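Local coordinates for sensor histidine kinase (PDB 3CIT), which is a putative two-component sensor kinase, represented here by its GAF domain, and probably relays signals by phosphorylation as a dimer, at residues Val99-Leu104 against Phe112-Leu117. Residues are numbered along the deposited sequence; the frame is centred on the assembly and turned at random.
Sequences VLLLPL and FGTLVL
L100 with L117 and L102 with L115 are the hydrogen-bonded pairs of an antiparallel beta hairpin at the buried middle of the sheet, strand 98-105 running against strand 111-119. L100 and L117 exchange two backbone bonds, L100 N to L117 O at 2.8 Å and nearly straight (168°). L102 and L115 do the same, both bonds in this pair being more bent. Toward the turn L104 N reaches G113 O with a nearly straight N-H, the donor above the carbonyl plane; F112 N to L104 O is longer (3.0 Å) and more bent, nearly in line with the C=O, and this oxygen also bonds S111 OG. Within the five-stranded antiparallel sheet of this GAF domain, order 2-1-5-4-3, these are the fourth and fifth strands; strands 87-90 and 48-53 bond to their outer edges. The face bearing L102, L104, L115 and L117 packs on helices 29-43 and 128-156. There, methyl L102 CD1 approaches L115 CD2 at 4.0 Å as the two side chains slant across each other. L104 lays CD1 over the backbone at L115 N (3.5 Å) and turns CD2 to F112 CE1 (3.9 Å), its CB above the ring near the rim. On the other face L101 and V116 lie side by side, L101 CD2 meeting V116 CG2 at 3.8 Å. V116 CG1, anti to its backbone N (chi1 -179°), also touches V99 CG1 at 3.6 Å, and T114 CG2 sits 3.9 Å from L101 CB.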
# COMPACT_ATOMS: atom_id res chain seq x y z
N VAL A 99 -17.48 3.42 7.37
CA VAL A 99 -17.07 2.06 7.08
C VAL A 99 -15.62 2.04 6.60
O VAL A 99 -15.22 2.87 5.79
CB VAL A 99 -17.98 1.44 6.02
CG1 VAL A 99 -17.48 -0.00 5.61
CG2 VAL A 99 -19.42 1.41 6.53
N LEU A 100 -14.86 1.08 7.10
CA LEU A 100 -13.48 0.81 6.67
C LEU A 100 -13.42 -0.60 6.09
O LEU A 100 -13.83 -1.58 6.74
CB LEU A 100 -12.54 0.97 7.87
CG LEU A 100 -11.06 0.69 7.66
CD1 LEU A 100 -10.39 1.64 6.61
CD2 LEU A 100 -10.24 0.62 9.00
N LEU A 101 -12.94 -0.70 4.85
CA LEU A 101 -12.77 -1.98 4.17
C LEU A 101 -11.29 -2.34 4.15
O LEU A 101 -10.46 -1.49 3.80
CB LEU A 101 -13.28 -1.85 2.73
CG LEU A 101 -14.75 -1.41 2.57
CD1 LEU A 101 -15.09 -1.42 1.08
CD2 LEU A 101 -15.65 -2.32 3.32
N LEU A 102 -10.97 -3.58 4.53
CA LEU A 102 -9.61 -4.12 4.52
C LEU A 102 -9.64 -5.46 3.76
O LEU A 102 -10.11 -6.47 4.28
CB LEU A 102 -9.07 -4.32 5.94
CG LEU A 102 -9.28 -3.10 6.86
CD1 LEU A 102 -9.26 -3.43 8.33
CD2 LEU A 102 -8.22 -2.02 6.47
N PRO A 103 -9.13 -5.48 2.53
CA PRO A 103 -9.15 -6.68 1.75
C PRO A 103 -8.31 -7.81 2.33
O PRO A 103 -7.27 -7.57 2.98
CB PRO A 103 -8.53 -6.25 0.41
CG PRO A 103 -8.61 -4.81 0.37
CD PRO A 103 -8.55 -4.35 1.78
N LEU A 104 -8.78 -9.02 2.08
CA LEU A 104 -8.03 -10.23 2.35
C LEU A 104 -7.44 -10.77 1.05
O LEU A 104 -8.15 -11.06 0.11
CB LEU A 104 -8.92 -11.31 2.98
CG LEU A 104 -9.16 -11.26 4.49
CD1 LEU A 104 -9.98 -10.08 4.89
CD2 LEU A 104 -9.81 -12.60 4.96
N PHE A 112 -9.99 -12.51 -1.83
CA PHE A 112 -11.09 -13.45 -1.57
C PHE A 112 -12.00 -13.05 -0.41
O PHE A 112 -12.85 -13.83 0.03
CB PHE A 112 -10.53 -14.85 -1.33
CG PHE A 112 -9.69 -15.00 -0.08
CD1 PHE A 112 -10.26 -15.26 1.14
CD2 PHE A 112 -8.31 -14.94 -0.16
CE1 PHE A 112 -9.46 -15.46 2.29
CE2 PHE A 112 -7.51 -15.14 0.97
CZ PHE A 112 -8.09 -15.35 2.19
N GLY A 113 -11.83 -11.86 0.12
CA GLY A 113 -12.70 -11.40 1.19
C GLY A 113 -12.33 -10.01 1.61
O GLY A 113 -11.39 -9.42 1.07
N THR A 114 -13.12 -9.47 2.54
CA THR A 114 -12.93 -8.14 3.09
C THR A 114 -13.30 -8.15 4.54
O THR A 114 -14.38 -8.65 4.90
CB THR A 114 -13.84 -7.05 2.48
OG1 THR A 114 -14.07 -7.33 1.11
CG2 THR A 114 -13.15 -5.74 2.65
N LEU A 115 -12.43 -7.59 5.37
CA LEU A 115 -12.78 -7.26 6.73
C LEU A 115 -13.46 -5.89 6.67
O LEU A 115 -12.91 -4.93 6.10
CB LEU A 115 -11.50 -7.27 7.59
CG LEU A 115 -11.57 -7.09 9.09
CD1 LEU A 115 -12.42 -8.20 9.69
CD2 LEU A 115 -10.11 -7.06 9.71
N VAL A 116 -14.68 -5.80 7.22
CA VAL A 116 -15.50 -4.62 7.12
C VAL A 116 -15.71 -4.13 8.54
O VAL A 116 -16.33 -4.83 9.36
CB VAL A 116 -16.87 -4.89 6.44
CG1 VAL A 116 -17.74 -3.56 6.32
CG2 VAL A 116 -16.72 -5.53 5.03
N LEU A 117 -15.15 -2.97 8.88
CA LEU A 117 -15.41 -2.35 10.16
C LEU A 117 -16.35 -1.19 9.91
O LEU A 117 -16.28 -0.52 8.87
CB LEU A 117 -14.11 -1.83 10.79
CG LEU A 117 -12.91 -2.80 10.79
CD1 LEU A 117 -11.70 -2.16 11.59
CD2 LEU A 117 -13.29 -4.14 11.29